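Local coordinates for protein ATP phosphoribosyltransferase (Thermotoga maritima, PDB 1O63) that probably catalyses the condensation of ATP with 5-phosphoribose 1-diphosphate, the first step of histidine biosynthesis, at residues L5-G10 with I61-T66; F80-N85 with T172-N177. All coordinates share one frame; numbering follows the deposited sequence.

Contact 1. Residues L5-G10 with I61-T66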
ATOM      1  N   LEU A   5     -19.805  -8.121   6.688  1.00 21.44           N
ATOM      2  CA  LEU A   5     -18.561  -7.934   7.449  1.00 23.12           C
ATOM      3  C   LEU A   5     -17.404  -7.517   6.535  1.00 23.22           C
ATOM      4  O   LEU A   5     -17.293  -8.033   5.408  1.00 22.29           O
ATOM      5  CB  LEU A   5     -18.205  -9.227   8.184  1.00 23.12           C
ATOM      6  CG  LEU A   5     -18.773  -9.433   9.583  1.00 29.85           C
ATOM      7  CD1 LEU A   5     -20.264  -9.212   9.646  1.00 30.50           C
ATOM      8  CD2 LEU A   5     -18.421 -10.828  10.107  1.00 33.24           C
ATOM      9  N   ALA A   6     -16.573  -6.577   7.019  1.00 20.87           N
ATOM     10  CA  ALA A   6     -15.395  -6.152   6.238  1.00 19.00           C
ATOM     11  C   ALA A   6     -14.179  -6.810   6.934  1.00 19.67           C
ATOM     12  O   ALA A   6     -13.900  -6.468   8.072  1.00 17.35           O
ATOM     13  CB  ALA A   6     -15.259  -4.634   6.290  1.00 16.74           C
ATOM     14  N   ILE A   7     -13.588  -7.785   6.298  1.00 19.87           N
ATOM     15  CA  ILE A   7     -12.518  -8.608   6.837  1.00 22.57           C
ATOM     16  C   ILE A   7     -11.161  -8.222   6.234  1.00 22.10           C
ATOM     17  O   ILE A   7     -11.028  -8.035   5.016  1.00 24.91           O
ATOM     18  CB  ILE A   7     -12.796 -10.090   6.553  1.00 22.25           C
ATOM     19  CG1 ILE A   7     -14.233 -10.513   6.853  1.00 23.90           C
ATOM     20  CG2 ILE A   7     -11.796 -10.992   7.267  1.00 18.88           C
ATOM     21  CD1 ILE A   7     -14.804 -10.145   8.194  1.00 26.52           C
ATOM     22  N   PRO A   8     -10.197  -7.980   7.080  1.00 22.23           N
ATOM     23  CA  PRO A   8      -8.858  -7.556   6.694  1.00 23.33           C
ATOM     24  C   PRO A   8      -8.003  -8.676   6.137  1.00 25.16           C
ATOM     25  O   PRO A   8      -7.735  -9.670   6.830  1.00 25.81           O
ATOM     26  CB  PRO A   8      -8.268  -7.065   8.028  1.00 23.62           C
ATOM     27  CG  PRO A   8      -8.900  -8.001   9.030  1.00 24.28           C
ATOM     28  CD  PRO A   8     -10.327  -8.169   8.564  1.00 22.39           C
ATOM     29  N   LYS A   9      -7.558  -8.562   4.883  1.00 24.17           N
ATOM     30  CA  LYS A   9      -6.704  -9.591   4.293  1.00 25.84           C
ATOM     31  C   LYS A   9      -5.317  -9.460   4.936  1.00 25.48           C
ATOM     32  O   LYS A   9      -4.986  -8.406   5.479  1.00 26.03           O
ATOM     33  CB  LYS A   9      -6.573  -9.433   2.766  1.00 30.01           C
ATOM     34  CG  LYS A   9      -7.877  -9.550   1.992  1.00 33.02           C
ATOM     35  CD  LYS A   9      -7.728 -10.423   0.756  1.00 39.44           C
ATOM     36  CE  LYS A   9      -7.582  -9.612  -0.504  1.00 44.69           C
ATOM     37  NZ  LYS A   9      -8.878  -9.207  -1.114  1.00 45.55           N
ATOM     38  N   GLY A  10      -4.513 -10.505   4.867  1.00 26.77           N
ATOM     39  CA  GLY A  10      -3.157 -10.427   5.387  1.00 27.26           C
ATOM     40  C   GLY A  10      -3.038 -11.059   6.767  1.00 26.82           C
ATOM     41  O   GLY A  10      -3.569 -12.120   7.073  1.00 25.73           O
ATOM     42  N   ILE A  61     -20.124  -4.591  10.185  1.00 19.95           N
ATOM     43  CA  ILE A  61     -19.075  -4.838  11.187  1.00 18.84           C
ATOM     44  C   ILE A  61     -17.742  -5.069  10.465  1.00 20.70           C
ATOM     45  O   ILE A  61     -17.740  -5.666   9.390  1.00 18.71           O
ATOM     46  CB  ILE A  61     -19.419  -6.043  12.058  1.00 21.75           C
ATOM     47  CG1 ILE A  61     -20.721  -5.766  12.864  1.00 21.74           C
ATOM     48  CG2 ILE A  61     -18.310  -6.367  13.079  1.00 21.13           C
ATOM     49  CD1 ILE A  61     -21.401  -7.059  13.297  1.00 23.31           C
ATOM     50  N   GLY A  62     -16.637  -4.640  11.076  1.00 19.73           N
ATOM     51  CA  GLY A  62     -15.328  -4.894  10.483  1.00 20.22           C
ATOM     52  C   GLY A  62     -14.281  -5.141  11.569  1.00 21.96           C
ATOM     53  O   GLY A  62     -14.585  -5.180  12.769  1.00 19.87           O
ATOM     54  N   PHE A  63     -13.099  -5.558  11.112  1.00 20.74           N
ATOM     55  CA  PHE A  63     -11.960  -5.862  11.944  1.00 22.19           C
ATOM     56  C   PHE A  63     -10.682  -5.257  11.308  1.00 23.11           C
ATOM     57  O   PHE A  63     -10.552  -5.287  10.091  1.00 21.68           O
ATOM     58  CB  PHE A  63     -11.735  -7.368  12.109  1.00 19.59           C
ATOM     59  CG  PHE A  63     -12.963  -8.115  12.549  1.00 22.18           C
ATOM     60  CD1 PHE A  63     -13.917  -8.508  11.620  1.00 22.51           C
ATOM     61  CD2 PHE A  63     -13.195  -8.378  13.887  1.00 23.97           C
ATOM     62  CE1 PHE A  63     -15.066  -9.161  11.983  1.00 24.56           C
ATOM     63  CE2 PHE A  63     -14.366  -9.014  14.281  1.00 26.45           C
ATOM     64  CZ  PHE A  63     -15.286  -9.416  13.337  1.00 27.21           C
ATOM     65  N   CYS A  64      -9.841  -4.678  12.150  1.00 22.48           N
ATOM     66  CA  CYS A  64      -8.575  -4.132  11.681  1.00 23.24           C
ATOM     67  C   CYS A  64      -7.591  -3.990  12.840  1.00 21.90           C
ATOM     68  O   CYS A  64      -7.971  -4.080  14.008  1.00 21.37           O
ATOM     69  CB  CYS A  64      -8.771  -2.811  10.942  1.00 24.57           C
ATOM     70  SG  CYS A  64      -9.627  -1.549  11.915  1.00 29.41           S
ATOM     71  N   GLY A  65      -6.306  -3.866  12.545  1.00 20.06           N
ATOM     72  CA  GLY A  65      -5.325  -3.768  13.638  1.00 20.38           C
ATOM     73  C   GLY A  65      -5.263  -2.370  14.224  1.00 21.31           C
ATOM     74  O   GLY A  65      -5.755  -1.379  13.699  1.00 17.90           O
ATOM     75  N   THR A  66      -4.488  -2.262  15.328  1.00 21.72           N
ATOM     76  CA  THR A  66      -4.319  -0.973  15.983  1.00 23.66           C
ATOM     77  C   THR A  66      -3.628   0.037  15.076  1.00 23.30           C
ATOM     78  O   THR A  66      -3.915   1.239  15.149  1.00 24.26           O
ATOM     79  CB  THR A  66      -3.513  -1.122  17.298  1.00 26.36           C
ATOM     80  OG1 THR A  66      -3.974  -2.297  17.991  1.00 24.25           O
ATOM     81  CG2 THR A  66      -3.719   0.091  18.186  1.00 29.44           C
TER

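Contact 2. Residues F80-N85 with T172-N177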
ATOM      1  N   PHE A  80     -16.140  -4.258  21.834  1.00 28.93           N
ATOM      2  CA  PHE A  80     -15.357  -4.945  22.869  1.00 27.27           C
ATOM      3  C   PHE A  80     -13.896  -5.079  22.479  1.00 29.07           C
ATOM      4  O   PHE A  80     -13.495  -4.778  21.351  1.00 25.80           O
ATOM      5  CB  PHE A  80     -15.993  -6.287  23.203  1.00 23.90           C
ATOM      6  CG  PHE A  80     -16.090  -7.271  22.080  1.00 27.31           C
ATOM      7  CD1 PHE A  80     -15.036  -8.126  21.789  1.00 28.11           C
ATOM      8  CD2 PHE A  80     -17.246  -7.368  21.316  1.00 25.38           C
ATOM      9  CE1 PHE A  80     -15.118  -9.050  20.767  1.00 28.01           C
ATOM     10  CE2 PHE A  80     -17.337  -8.289  20.295  1.00 26.40           C
ATOM     11  CZ  PHE A  80     -16.290  -9.129  20.014  1.00 28.64           C
ATOM     12  N   PHE A  81     -13.116  -5.621  23.410  1.00 30.13           N
ATOM     13  CA  PHE A  81     -11.670  -5.788  23.283  1.00 30.28           C
ATOM     14  C   PHE A  81     -11.223  -7.160  22.843  1.00 29.36           C
ATOM     15  O   PHE A  81     -11.579  -8.182  23.425  1.00 29.81           O
ATOM     16  CB  PHE A  81     -11.084  -5.478  24.694  1.00 30.54           C
ATOM     17  CG  PHE A  81      -9.592  -5.514  24.807  1.00 31.22           C
ATOM     18  CD1 PHE A  81      -8.921  -6.693  25.084  1.00 31.93           C
ATOM     19  CD2 PHE A  81      -8.844  -4.350  24.693  1.00 30.31           C
ATOM     20  CE1 PHE A  81      -7.542  -6.721  25.199  1.00 32.59           C
ATOM     21  CE2 PHE A  81      -7.475  -4.372  24.823  1.00 33.08           C
ATOM     22  CZ  PHE A  81      -6.816  -5.562  25.074  1.00 32.13           C
ATOM     23  N   ILE A  82     -10.345  -7.241  21.838  1.00 30.62           N
ATOM     24  CA  ILE A  82      -9.816  -8.551  21.394  1.00 30.01           C
ATOM     25  C   ILE A  82      -8.373  -8.675  21.867  1.00 32.14           C
ATOM     26  O   ILE A  82      -7.469  -7.992  21.390  1.00 32.07           O
ATOM     27  CB  ILE A  82      -9.938  -8.703  19.882  1.00 28.08           C
ATOM     28  CG1 ILE A  82     -11.407  -8.532  19.449  1.00 27.51           C
ATOM     29  CG2 ILE A  82      -9.407 -10.069  19.428  1.00 28.75           C
ATOM     30  CD1 ILE A  82     -11.591  -8.454  17.937  1.00 25.75           C
ATOM     31  N   PRO A  83      -8.142  -9.494  22.891  1.00 34.97           N
ATOM     32  CA  PRO A  83      -6.906  -9.631  23.590  1.00 36.71           C
ATOM     33  C   PRO A  83      -5.587  -9.787  22.900  1.00 38.03           C
ATOM     34  O   PRO A  83      -4.585  -9.121  23.273  1.00 39.70           O
ATOM     35  CB  PRO A  83      -7.155 -10.869  24.503  1.00 36.28           C
ATOM     36  CG  PRO A  83      -8.606 -10.847  24.755  1.00 36.29           C
ATOM     37  CD  PRO A  83      -9.249 -10.285  23.532  1.00 35.46           C
ATOM     38  N   THR A  84      -5.406 -10.793  22.070  1.00 39.27           N
ATOM     39  CA  THR A  84      -4.134 -11.162  21.477  1.00 39.83           C
ATOM     40  C   THR A  84      -3.244 -10.043  21.000  1.00 38.78           C
ATOM     41  O   THR A  84      -3.555  -9.275  20.096  1.00 35.85           O
ATOM     42  CB  THR A  84      -4.367 -12.179  20.334  1.00 40.43           C
ATOM     43  OG1 THR A  84      -5.409 -13.069  20.770  1.00 44.00           O
ATOM     44  CG2 THR A  84      -3.123 -12.968  20.028  1.00 42.98           C
ATOM     45  N   ASN A  85      -2.015  -9.985  21.547  1.00 38.07           N
ATOM     46  CA  ASN A  85      -1.023  -9.040  21.026  1.00 37.75           C
ATOM     47  C   ASN A  85      -0.458  -9.629  19.735  1.00 37.79           C
ATOM     48  O   ASN A  85       0.100 -10.740  19.765  1.00 38.69           O
ATOM     49  CB  ASN A  85       0.119  -8.850  22.028  1.00 43.02           C
ATOM     50  CG  ASN A  85      -0.300  -8.173  23.306  1.00 45.18           C
ATOM     51  OD1 ASN A  85      -1.250  -7.392  23.349  1.00 47.80           O
ATOM     52  ND2 ASN A  85       0.422  -8.462  24.389  1.00 50.08           N
ATOM     53  N   THR A 172      -5.946  -6.890  17.242  1.00 26.01           N
ATOM     54  CA  THR A 172      -7.116  -6.855  16.365  1.00 25.12           C
ATOM     55  C   THR A 172      -8.211  -6.084  17.096  1.00 25.20           C
ATOM     56  O   THR A 172      -8.292  -6.181  18.319  1.00 24.95           O
ATOM     57  CB  THR A 172      -7.600  -8.290  16.103  1.00 26.14           C
ATOM     58  OG1 THR A 172      -6.468  -9.003  15.559  1.00 27.39           O
ATOM     59  CG2 THR A 172      -8.764  -8.351  15.144  1.00 22.83           C
ATOM     60  N   HIS A 173      -9.012  -5.308  16.359  1.00 22.80           N
ATOM     61  CA  HIS A 173     -10.112  -4.578  17.006  1.00 21.04           C
ATOM     62  C   HIS A 173     -11.400  -4.904  16.198  1.00 22.12           C
ATOM     63  O   HIS A 173     -11.238  -5.155  15.010  1.00 21.43           O
ATOM     64  CB  HIS A 173      -9.898  -3.073  16.895  1.00 21.63           C
ATOM     65  CG  HIS A 173      -8.686  -2.545  17.599  1.00 22.65           C
ATOM     66  ND1 HIS A 173      -8.731  -1.952  18.821  1.00 22.90           N
ATOM     67  CD2 HIS A 173      -7.376  -2.562  17.224  1.00 23.03           C
ATOM     68  CE1 HIS A 173      -7.482  -1.620  19.199  1.00 26.30           C
ATOM     69  NE2 HIS A 173      -6.653  -1.983  18.235  1.00 23.18           N
ATOM     70  N   VAL A 174     -12.535  -4.916  16.843  1.00 20.65           N
ATOM     71  CA  VAL A 174     -13.820  -5.036  16.123  1.00 20.79           C
ATOM     72  C   VAL A 174     -14.453  -3.643  16.075  1.00 22.01           C
ATOM     73  O   VAL A 174     -14.430  -2.906  17.078  1.00 20.75           O
ATOM     74  CB  VAL A 174     -14.751  -6.068  16.710  1.00 22.67           C
ATOM     75  CG1 VAL A 174     -14.950  -5.853  18.208  1.00 22.58           C
ATOM     76  CG2 VAL A 174     -16.136  -6.038  16.019  1.00 24.27           C
ATOM     77  N   VAL A 175     -14.933  -3.239  14.897  1.00 21.32           N
ATOM     78  CA  VAL A 175     -15.476  -1.904  14.696  1.00 21.44           C
ATOM     79  C   VAL A 175     -16.847  -2.015  14.027  1.00 23.59           C
ATOM     80  O   VAL A 175     -17.050  -2.925  13.214  1.00 21.51           O
ATOM     81  CB  VAL A 175     -14.584  -0.987  13.864  1.00 23.02           C
ATOM     82  CG1 VAL A 175     -13.471  -0.396  14.731  1.00 27.13           C
ATOM     83  CG2 VAL A 175     -14.008  -1.677  12.634  1.00 21.83           C
ATOM     84  N   VAL A 176     -17.782  -1.162  14.424  1.00 21.86           N
ATOM     85  CA  VAL A 176     -19.154  -1.293  13.922  1.00 21.32           C
ATOM     86  C   VAL A 176     -19.603   0.012  13.273  1.00 22.39           C
ATOM     87  O   VAL A 176     -19.399   1.085  13.829  1.00 21.33           O
ATOM     88  CB  VAL A 176     -20.125  -1.650  15.064  1.00 23.33           C
ATOM     89  CG1 VAL A 176     -21.585  -1.647  14.624  1.00 18.58           C
ATOM     90  CG2 VAL A 176     -19.842  -3.047  15.660  1.00 23.95           C
ATOM     91  N   ASN A 177     -20.276  -0.095  12.136  1.00 22.86           N
ATOM     92  CA  ASN A 177     -20.884   1.097  11.500  1.00 24.35           C
ATOM     93  C   ASN A 177     -22.006   1.583  12.414  1.00 25.45           C
ATOM     94  O   ASN A 177     -22.927   0.843  12.755  1.00 25.51           O
ATOM     95  CB  ASN A 177     -21.423   0.652  10.144  1.00 24.73           C
ATOM     96  CG  ASN A 177     -22.273   1.645   9.393  1.00 27.64           C
ATOM     97  OD1 ASN A 177     -22.367   2.819   9.740  1.00 27.90           O
ATOM     98  ND2 ASN A 177     -22.896   1.158   8.324  1.00 28.63           N
TER
HETATM   99  O   HOH W   1     -11.751  -3.966  19.557  1.00 25.23           O
HETATM  100  O   HOH W   2      -9.287  -5.137  20.546  1.00 26.33           O
HETATM  101  O   HOH W   3      -6.052  -8.855  19.434  1.00 28.92           O

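Contact 1. Residues L5-G10 with I61-T66
Ala-6 is gripped through both of its backbone polar atoms by residues 61-66, which run beside residues 5-10 as a parallel strand; the two short axes diverge by only 12°. Ala-6 N donates to Ile-61 O (2.8 Å), and Ala-6 O accepts from Phe-63 N at a longer 3.3 Å. Two CA-H...O contacts flank these bonds, Leu-5 CA to Ile-61 O and Gly-62 CA to Ala-6 O.

The apolar contacts centre on Phe-63. Phe-63 CG lies anti to the carbonyl carbon (chi1 -52°), beside the backbone N, and the ring presents an edge to residues 5-10: Ile-7 CD1 lies 3.9 Å from Phe-63 CD1, and Leu-5 CD2 is 4.2 Å from Phe-63 CE1. Leu-5 and Ile-61 lie side by side. Beyond the bonded pairs, the ring of Pro-8 covers the buried and unpartnered Phe-63 O, with Pro-8 CD at 3.3 Å, and also touches Phe-63 CB. An alanine here, lacking CG and CD, would probably open a gap over Phe-63 O and leave Phe-63 CB without this neighbour.

Strand 40-45 bonds the other edge of strand 4-8. Helices 13-23 and 185-204 cover the side chains of Leu-5 and Phe-63, through Leu-20 and Val-16 of the first and Phe-191 and Leu-195 of the second.

Contact 2. Residues F80-N85 with T172-N177
Ile-82 packs against Thr-172 and Val-174 where two antiparallel strands, 81-94 and 161-176, run together. Both are long strands of the kind that link the two domains of the type II periplasmic-binding-protein fold, to which this family is related. Their short segments lie 165° apart in direction, with axes 6.0 Å apart at closest, and no direct hydrogen bond joins them; side chains and water fill the separation.

Ile-82, with the most surface buried, points toward the other strand. Ile-82 CB sits 3.4 Å from Thr-172 O, and Ile-82 CD1 reaches further along the strand to lie 3.8 Å from Val-174 N, touching Thr-172 CG2 and Val-174 CB as well. Thr-172 thus meets Ile-82 through both its carbonyl and its methyl.

Val-174 CG1, placed between the backbone N and the carbonyl carbon (chi1 52°), stands over the centre of the Phe-80 ring, 3.9 Å from the centroid and 7° off the normal, a CH-pi contact over the face. Helix 185-204 touches Phe-80 through Gln-196 and Ile-82 through Ile-199.

Three waters replace the missing backbone bonds. Water 1 joins Phe-80 O to Val-174 N, and water 2 joins Ile-82 N to Thr-172 O. Water 3 accepts from Thr-172 N at 2.9 Å and spends its two protons on Ile-82 O and Thr-84 O, each 2.6 Å away.

In the fold
Contacts 1 and 2 belong to one mixed sheet, their centres about 9 Å apart, and meet where strand 61-65 lies beside strand 161-176. The backbone joins them through Gly-62 N and Val-175 O, 2.8 Å apart in a probable hydrogen bond. On the side chains, Ile-61 CG2 packs against Val-174 CG2 at 3.7 Å, which brings the hydrophobic layer of contact 1 up to that of contact 2. Just past the end of strand 61-65, Thr-66 OG1 lies 2.7 Å from His-173 NE2, also a probable hydrogen bond. Strands 81-94 and 161-176 of contact 2 probably run on between the two domains, whose cleft holds the active site in relatives of this fold, whereas contact 1 lies within one domain.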